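Local coordinates for protein alpha-L-rhamnosidase (Streptomyces avermitilis, PDB 3W5M) that hydrolyses terminal non-reducing alpha-L-rhamnose residues from alpha-L-rhamnosides, including citrus flavonoids and the arabinogalactan-protein gum arabic, at residues A[372-384]-A[390-402]. Numbering follows the deposited sequence.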
ATOM      1  N   LEU A 372     -19.157 -13.897 -19.379  1.00 21.15           N
ATOM      2  CA  LEU A 372     -18.486 -12.960 -18.465  1.00 20.86           C
ATOM      3  C   LEU A 372     -18.182 -13.769 -17.199  1.00 20.04           C
ATOM      4  O   LEU A 372     -18.979 -14.593 -16.770  1.00 20.10           O
ATOM      5  CB  LEU A 372     -19.375 -11.744 -18.191  1.00 21.96           C
ATOM      6  CG  LEU A 372     -18.818 -10.678 -17.250  1.00 24.00           C
ATOM      7  CD1 LEU A 372     -17.618 -10.006 -17.878  1.00 21.77           C
ATOM      8  CD2 LEU A 372     -19.908  -9.655 -16.931  1.00 25.63           C
ATOM      9  N   ALA A 373     -17.001 -13.577 -16.620  1.00 20.31           N
ATOM     10  CA  ALA A 373     -16.571 -14.463 -15.555  1.00 18.82           C
ATOM     11  C   ALA A 373     -15.686 -13.688 -14.592  1.00 18.44           C
ATOM     12  O   ALA A 373     -15.077 -12.713 -14.999  1.00 18.60           O
ATOM     13  CB  ALA A 373     -15.783 -15.603 -16.131  1.00 19.45           C
ATOM     14  N   ALA A 374     -15.612 -14.131 -13.339  1.00 17.58           N
ATOM     15  CA  ALA A 374     -14.687 -13.463 -12.393  1.00 18.01           C
ATOM     16  C   ALA A 374     -14.205 -14.408 -11.311  1.00 17.66           C
ATOM     17  O   ALA A 374     -14.939 -15.291 -10.898  1.00 18.88           O
ATOM     18  CB  ALA A 374     -15.333 -12.206 -11.776  1.00 17.55           C
ATOM     19  N   TYR A 375     -12.964 -14.203 -10.845  1.00 16.98           N
ATOM     20  CA  TYR A 375     -12.515 -14.735  -9.576  1.00 16.16           C
ATOM     21  C   TYR A 375     -12.895 -13.698  -8.538  1.00 16.16           C
ATOM     22  O   TYR A 375     -12.793 -12.506  -8.819  1.00 16.67           O
ATOM     23  CB  TYR A 375     -11.004 -14.855  -9.527  1.00 17.29           C
ATOM     24  CG  TYR A 375     -10.492 -16.061 -10.284  1.00 18.23           C
ATOM     25  CD1 TYR A 375     -10.684 -17.346  -9.772  1.00 20.25           C
ATOM     26  CD2 TYR A 375      -9.794 -15.911 -11.472  1.00 20.93           C
ATOM     27  CE1 TYR A 375     -10.228 -18.466 -10.460  1.00 24.46           C
ATOM     28  CE2 TYR A 375      -9.324 -17.033 -12.174  1.00 23.58           C
ATOM     29  CZ  TYR A 375      -9.549 -18.301 -11.648  1.00 24.52           C
ATOM     30  OH  TYR A 375      -9.125 -19.464 -12.303  1.00 28.46           O
ATOM     31  N   VAL A 376     -13.343 -14.176  -7.390  1.00 16.34           N
ATOM     32  CA  VAL A 376     -13.719 -13.300  -6.257  1.00 17.15           C
ATOM     33  C   VAL A 376     -13.047 -13.792  -4.971  1.00 16.81           C
ATOM     34  O   VAL A 376     -13.319 -14.907  -4.532  1.00 17.07           O
ATOM     35  CB  VAL A 376     -15.248 -13.285  -6.048  1.00 18.45           C
ATOM     36  CG1 VAL A 376     -15.577 -12.288  -4.914  1.00 18.26           C
ATOM     37  CG2 VAL A 376     -15.937 -12.925  -7.338  1.00 18.53           C
ATOM     38  N   ALA A 377     -12.190 -12.960  -4.351  1.00 17.88           N
ATOM     39  CA  ALA A 377     -11.359 -13.385  -3.204  1.00 17.81           C
ATOM     40  C   ALA A 377     -11.595 -12.509  -1.977  1.00 17.94           C
ATOM     41  O   ALA A 377     -12.129 -11.432  -2.120  1.00 18.83           O
ATOM     42  CB  ALA A 377      -9.861 -13.275  -3.570  1.00 18.12           C
ATOM     43  N   PRO A 378     -11.143 -12.950  -0.788  1.00 18.82           N
ATOM     44  CA  PRO A 378     -11.358 -12.163   0.468  1.00 18.29           C
ATOM     45  C   PRO A 378     -10.694 -10.790   0.569  1.00 18.63           C
ATOM     46  O   PRO A 378     -11.339  -9.861   1.073  1.00 18.25           O
ATOM     47  CB  PRO A 378     -10.817 -13.099   1.567  1.00 18.43           C
ATOM     48  CG  PRO A 378     -10.841 -14.474   0.935  1.00 19.40           C
ATOM     49  CD  PRO A 378     -10.495 -14.245  -0.499  1.00 18.11           C
ATOM     50  N   GLY A 379      -9.417 -10.646   0.150  1.00 18.35           N
ATOM     51  CA  GLY A 379      -8.712  -9.348   0.196  1.00 17.96           C
ATOM     52  C   GLY A 379      -8.698  -8.718   1.582  1.00 17.43           C
ATOM     53  O   GLY A 379      -8.604  -9.413   2.593  1.00 17.79           O
ATOM     54  N   TRP A 380      -8.809  -7.394   1.623  1.00 17.04           N
ATOM     55  CA  TRP A 380      -8.841  -6.662   2.881  1.00 17.75           C
ATOM     56  C   TRP A 380     -10.227  -6.721   3.499  1.00 17.97           C
ATOM     57  O   TRP A 380     -10.382  -6.597   4.720  1.00 17.55           O
ATOM     58  CB  TRP A 380      -8.526  -5.182   2.633  1.00 16.85           C
ATOM     59  CG  TRP A 380      -7.120  -4.861   2.252  1.00 17.12           C
ATOM     60  CD1 TRP A 380      -6.045  -4.654   3.103  1.00 17.77           C
ATOM     61  CD2 TRP A 380      -6.634  -4.655   0.939  1.00 17.59           C
ATOM     62  NE1 TRP A 380      -4.932  -4.336   2.368  1.00 17.77           N
ATOM     63  CE2 TRP A 380      -5.261  -4.329   1.042  1.00 16.94           C
ATOM     64  CE3 TRP A 380      -7.217  -4.747  -0.332  1.00 18.26           C
ATOM     65  CZ2 TRP A 380      -4.453  -4.090  -0.085  1.00 18.94           C
ATOM     66  CZ3 TRP A 380      -6.421  -4.472  -1.456  1.00 19.93           C
ATOM     67  CH2 TRP A 380      -5.052  -4.158  -1.323  1.00 18.87           C
ATOM     68  N   TYR A 381     -11.239  -6.900   2.659  1.00 17.88           N
ATOM     69  CA  TYR A 381     -12.616  -6.951   3.130  1.00 18.50           C
ATOM     70  C   TYR A 381     -12.848  -8.119   4.129  1.00 19.42           C
ATOM     71  O   TYR A 381     -13.461  -7.938   5.172  1.00 18.49           O
ATOM     72  CB  TYR A 381     -13.546  -7.053   1.929  1.00 19.30           C
ATOM     73  CG  TYR A 381     -14.991  -7.108   2.336  1.00 19.30           C
ATOM     74  CD1 TYR A 381     -15.681  -5.938   2.659  1.00 19.13           C
ATOM     75  CD2 TYR A 381     -15.644  -8.330   2.417  1.00 19.97           C
ATOM     76  CE1 TYR A 381     -17.012  -5.995   3.053  1.00 21.15           C
ATOM     77  CE2 TYR A 381     -16.971  -8.406   2.808  1.00 22.68           C
ATOM     78  CZ  TYR A 381     -17.647  -7.225   3.120  1.00 22.16           C
ATOM     79  OH  TYR A 381     -18.964  -7.313   3.529  1.00 23.26           O
ATOM     80  N   ALA A 382     -12.332  -9.304   3.804  1.00 18.24           N
ATOM     81  CA  ALA A 382     -12.660 -10.510   4.582  1.00 19.46           C
ATOM     82  C   ALA A 382     -11.436 -11.338   5.001  1.00 19.02           C
ATOM     83  O   ALA A 382     -11.546 -12.218   5.841  1.00 20.62           O
ATOM     84  CB  ALA A 382     -13.672 -11.365   3.815  1.00 18.92           C
ATOM     85  N   GLY A 383     -10.258 -11.047   4.446  1.00 19.91           N
ATOM     86  CA  GLY A 383      -9.073 -11.846   4.759  1.00 18.62           C
ATOM     87  C   GLY A 383      -8.279 -11.235   5.899  1.00 20.93           C
ATOM     88  O   GLY A 383      -8.706 -10.218   6.486  1.00 18.87           O
ATOM     89  N   ASN A 384      -7.153 -11.871   6.261  1.00 21.15           N
ATOM     90  CA  ASN A 384      -6.284 -11.301   7.322  1.00 21.63           C
ATOM     91  C   ASN A 384      -5.830  -9.869   7.011  1.00 21.31           C
ATOM     92  O   ASN A 384      -5.426  -9.561   5.890  1.00 22.95           O
ATOM     93  CB  ASN A 384      -5.047 -12.168   7.562  1.00 22.48           C
ATOM     94  CG  ASN A 384      -5.384 -13.516   8.142  1.00 25.16           C
ATOM     95  OD1 ASN A 384      -6.259 -13.638   9.017  1.00 25.66           O
ATOM     96  ND2 ASN A 384      -4.681 -14.561   7.654  1.00 27.29           N
ATOM     97  N   PRO A 390      -8.927 -12.089  10.344  1.00 23.12           N
ATOM     98  CA  PRO A 390      -9.800 -11.981   9.185  1.00 23.12           C
ATOM     99  C   PRO A 390     -11.135 -11.329   9.518  1.00 23.23           C
ATOM    100  O   PRO A 390     -11.347 -10.927  10.672  1.00 25.59           O
ATOM    101  CB  PRO A 390      -9.971 -13.445   8.764  1.00 24.17           C
ATOM    102  CG  PRO A 390      -9.857 -14.216  10.047  1.00 23.37           C
ATOM    103  CD  PRO A 390      -9.100 -13.380  11.036  1.00 23.09           C
ATOM    104  N   HIS A 391     -12.003 -11.189   8.507  1.00 22.39           N
ATOM    105  CA  HIS A 391     -13.379 -10.704   8.670  1.00 21.56           C
ATOM    106  C   HIS A 391     -13.461  -9.310   9.283  1.00 22.75           C
ATOM    107  O   HIS A 391     -14.331  -9.049  10.111  1.00 23.92           O
ATOM    108  CB  HIS A 391     -14.206 -11.709   9.479  1.00 23.63           C
ATOM    109  CG  HIS A 391     -14.139 -13.093   8.937  1.00 27.27           C
ATOM    110  ND1 HIS A 391     -14.244 -14.216   9.732  1.00 29.84           N
ATOM    111  CD2 HIS A 391     -13.946 -13.541   7.672  1.00 27.03           C
ATOM    112  CE1 HIS A 391     -14.135 -15.297   8.971  1.00 29.70           C
ATOM    113  NE2 HIS A 391     -13.955 -14.914   7.720  1.00 28.07           N
ATOM    114  N   GLN A 392     -12.555  -8.419   8.890  1.00 22.87           N
ATOM    115  CA  GLN A 392     -12.593  -7.037   9.396  1.00 23.93           C
ATOM    116  C   GLN A 392     -13.867  -6.301   8.962  1.00 24.86           C
ATOM    117  O   GLN A 392     -14.411  -5.519   9.725  1.00 23.98           O
ATOM    118  CB  GLN A 392     -11.342  -6.251   9.000  1.00 24.38           C
ATOM    119  CG  GLN A 392     -10.033  -6.835   9.539  1.00 25.31           C
ATOM    120  CD  GLN A 392     -10.008  -6.916  11.048  1.00 29.44           C
ATOM    121  OE1 GLN A 392     -10.492  -6.014  11.739  1.00 29.46           O
ATOM    122  NE2 GLN A 392      -9.418  -7.980  11.572  1.00 28.64           N
ATOM    123  N   TYR A 393     -14.359  -6.561   7.752  1.00 22.08           N
ATOM    124  CA  TYR A 393     -15.530  -5.847   7.252  1.00 21.24           C
ATOM    125  C   TYR A 393     -16.729  -6.756   6.977  1.00 23.33           C
ATOM    126  O   TYR A 393     -17.883  -6.305   6.930  1.00 23.38           O
ATOM    127  CB  TYR A 393     -15.187  -5.043   5.984  1.00 20.89           C
ATOM    128  CG  TYR A 393     -14.094  -4.002   6.162  1.00 20.31           C
ATOM    129  CD1 TYR A 393     -12.767  -4.329   5.986  1.00 18.54           C
ATOM    130  CD2 TYR A 393     -14.409  -2.685   6.515  1.00 19.65           C
ATOM    131  CE1 TYR A 393     -11.763  -3.382   6.127  1.00 19.07           C
ATOM    132  CE2 TYR A 393     -13.419  -1.731   6.692  1.00 19.66           C
ATOM    133  CZ  TYR A 393     -12.102  -2.063   6.488  1.00 19.82           C
ATOM    134  OH  TYR A 393     -11.108  -1.124   6.641  1.00 19.36           O
ATOM    135  N   GLY A 394     -16.453  -8.027   6.730  1.00 23.25           N
ATOM    136  CA  GLY A 394     -17.509  -8.985   6.403  1.00 23.53           C
ATOM    137  C   GLY A 394     -16.906 -10.371   6.324  1.00 24.48           C
ATOM    138  O   GLY A 394     -15.670 -10.534   6.424  1.00 21.70           O
ATOM    139  N   GLU A 395     -17.762 -11.366   6.119  1.00 24.86           N
ATOM    140  CA  GLU A 395     -17.323 -12.774   6.200  1.00 28.73           C
ATOM    141  C   GLU A 395     -17.061 -13.404   4.848  1.00 28.17           C
ATOM    142  O   GLU A 395     -16.284 -14.354   4.760  1.00 27.08           O
ATOM    143  CB  GLU A 395     -18.403 -13.642   6.860  1.00 32.26           C
ATOM    144  CG  GLU A 395     -18.909 -13.150   8.205  1.00 38.33           C
ATOM    145  CD  GLU A 395     -18.083 -13.666   9.369  1.00 43.20           C
ATOM    146  OE1 GLU A 395     -17.670 -14.847   9.337  1.00 47.44           O
ATOM    147  OE2 GLU A 395     -17.861 -12.895  10.329  1.00 46.69           O
ATOM    148  N   ARG A 396     -17.763 -12.925   3.826  1.00 27.59           N
ATOM    149  CA  ARG A 396     -17.724 -13.542   2.498  1.00 30.64           C
ATOM    150  C   ARG A 396     -17.537 -12.454   1.475  1.00 28.15           C
ATOM    151  O   ARG A 396     -18.190 -11.392   1.564  1.00 29.51           O
ATOM    152  CB  ARG A 396     -19.047 -14.246   2.172  1.00 32.14           C
ATOM    153  CG  ARG A 396     -19.303 -15.508   2.968  1.00 41.08           C
ATOM    154  CD  ARG A 396     -20.767 -15.902   2.930  1.00 44.83           C
ATOM    155  NE  ARG A 396     -21.258 -16.154   4.284  1.00 49.57           N
ATOM    156  CZ  ARG A 396     -21.772 -15.217   5.079  1.00 50.78           C
ATOM    157  NH1 ARG A 396     -21.878 -13.967   4.652  1.00 53.38           N
ATOM    158  NH2 ARG A 396     -22.193 -15.529   6.299  1.00 53.44           N
ATOM    159  N   PRO A 397     -16.691 -12.713   0.467  1.00 23.02           N
ATOM    160  CA  PRO A 397     -16.599 -11.684  -0.564  1.00 21.63           C
ATOM    161  C   PRO A 397     -17.761 -11.638  -1.559  1.00 20.11           C
ATOM    162  O   PRO A 397     -18.457 -12.645  -1.812  1.00 20.75           O
ATOM    163  CB  PRO A 397     -15.256 -11.998  -1.260  1.00 22.30           C
ATOM    164  CG  PRO A 397     -15.035 -13.432  -1.007  1.00 22.03           C
ATOM    165  CD  PRO A 397     -15.654 -13.744   0.327  1.00 23.00           C
ATOM    166  N   ALA A 398     -17.955 -10.458  -2.127  1.00 17.97           N
ATOM    167  CA  ALA A 398     -19.025 -10.215  -3.059  1.00 18.85           C
ATOM    168  C   ALA A 398     -18.559  -9.418  -4.270  1.00 17.64           C
ATOM    169  O   ALA A 398     -17.638  -8.620  -4.174  1.00 17.53           O
ATOM    170  CB  ALA A 398     -20.195  -9.501  -2.345  1.00 17.99           C
ATOM    171  N   LEU A 399     -19.215  -9.660  -5.400  1.00 17.06           N
ATOM    172  CA  LEU A 399     -18.928  -9.030  -6.701  1.00 16.80           C
ATOM    173  C   LEU A 399     -20.091  -8.145  -7.158  1.00 16.77           C
ATOM    174  O   LEU A 399     -21.258  -8.527  -7.033  1.00 17.96           O
ATOM    175  CB  LEU A 399     -18.703 -10.129  -7.765  1.00 17.86           C
ATOM    176  CG  LEU A 399     -18.476  -9.650  -9.198  1.00 19.48           C
ATOM    177  CD1 LEU A 399     -17.131  -8.964  -9.405  1.00 20.38           C
ATOM    178  CD2 LEU A 399     -18.660 -10.806 -10.192  1.00 22.04           C
ATOM    179  N   LEU A 400     -19.767  -7.005  -7.764  1.00 16.66           N
ATOM    180  CA  LEU A 400     -20.749  -6.184  -8.460  1.00 17.84           C
ATOM    181  C   LEU A 400     -20.216  -5.922  -9.867  1.00 18.93           C
ATOM    182  O   LEU A 400     -19.094  -5.432 -10.047  1.00 18.80           O
ATOM    183  CB  LEU A 400     -20.984  -4.862  -7.703  1.00 17.57           C
ATOM    184  CG  LEU A 400     -22.123  -3.971  -8.208  1.00 18.20           C
ATOM    185  CD1 LEU A 400     -23.457  -4.610  -7.825  1.00 19.91           C
ATOM    186  CD2 LEU A 400     -22.014  -2.585  -7.610  1.00 19.98           C
ATOM    187  N   ALA A 401     -20.981  -6.308 -10.890  1.00 18.62           N
ATOM    188  CA  ALA A 401     -20.484  -6.109 -12.272  1.00 19.48           C
ATOM    189  C   ALA A 401     -21.608  -5.688 -13.218  1.00 17.42           C
ATOM    190  O   ALA A 401     -22.719  -6.223 -13.135  1.00 18.83           O
ATOM    191  CB  ALA A 401     -19.812  -7.381 -12.780  1.00 18.25           C
ATOM    192  N   GLN A 402     -21.313  -4.733 -14.079  1.00 17.72           N
ATOM    193  CA  GLN A 402     -22.289  -4.209 -15.068  1.00 17.66           C
ATOM    194  C   GLN A 402     -21.599  -3.976 -16.399  1.00 16.40           C
ATOM    195  O   GLN A 402     -20.738  -3.129 -16.513  1.00 15.50           O
ATOM    196  CB  GLN A 402     -22.861  -2.888 -14.579  1.00 18.71           C
ATOM    197  CG  GLN A 402     -23.947  -2.248 -15.444  1.00 19.65           C
ATOM    198  CD  GLN A 402     -24.811  -1.311 -14.590  1.00 20.93           C
ATOM    199  OE1 GLN A 402     -25.354  -1.732 -13.562  1.00 20.10           O
ATOM    200  NE2 GLN A 402     -24.951  -0.055 -15.018  1.00 22.01           N
TER
HETATM  201  O   HOH W   1     -10.837  -8.605   6.760  1.00 19.27           O
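Tyr381 lies against the backbone of Tyr393 and Gly394, a worked example of how a connection between two sheets is packed on itself. Its CG stands anti to the backbone N (chi1 -180°), which carries the ring from CB into the bend of segment 390-402. CD1 then meets Tyr393 CB at 3.5 Å, and CE1 stays near the same carbon. At the opposite edge, near the ring plane, Arg396 O comes within 3.5 Å of Tyr381 CE2, while the Tyr393-Gly394 peptide lies over one face, offset toward the rim. CZ and OH end beside Gly394 CA, the OH at 3.6 Å, where a CB would collide with it; the hydroxyl is hydrogen-bonded outside the two segments. With an alanine here the peptide and Arg396 O would probably lose the ring packed against them, opening a gap inside the connection. Tyr393 N donates to Tyr381 O (3.1 Å) in the carbonyl plane, Gly394 N adds a weak bond, and His391 N reaches Ala382 O (2.9 Å) from above the carbonyl plane. One water donates to Trp380 O and Gly383 O and accepts from Gln392 N. Farther along, Pro397 CB packs on Val376 CG1 at 3.7 Å, and Leu399 meets Val376 and Ala374. Strands 368-377 and 398-407 thus face each other from two sheets of a beta-sandwich, 372-377 and 398-402 running 142° apart, with a short helical turn in the connection between them and Leu326 of strand 316-326 also touching Tyr381.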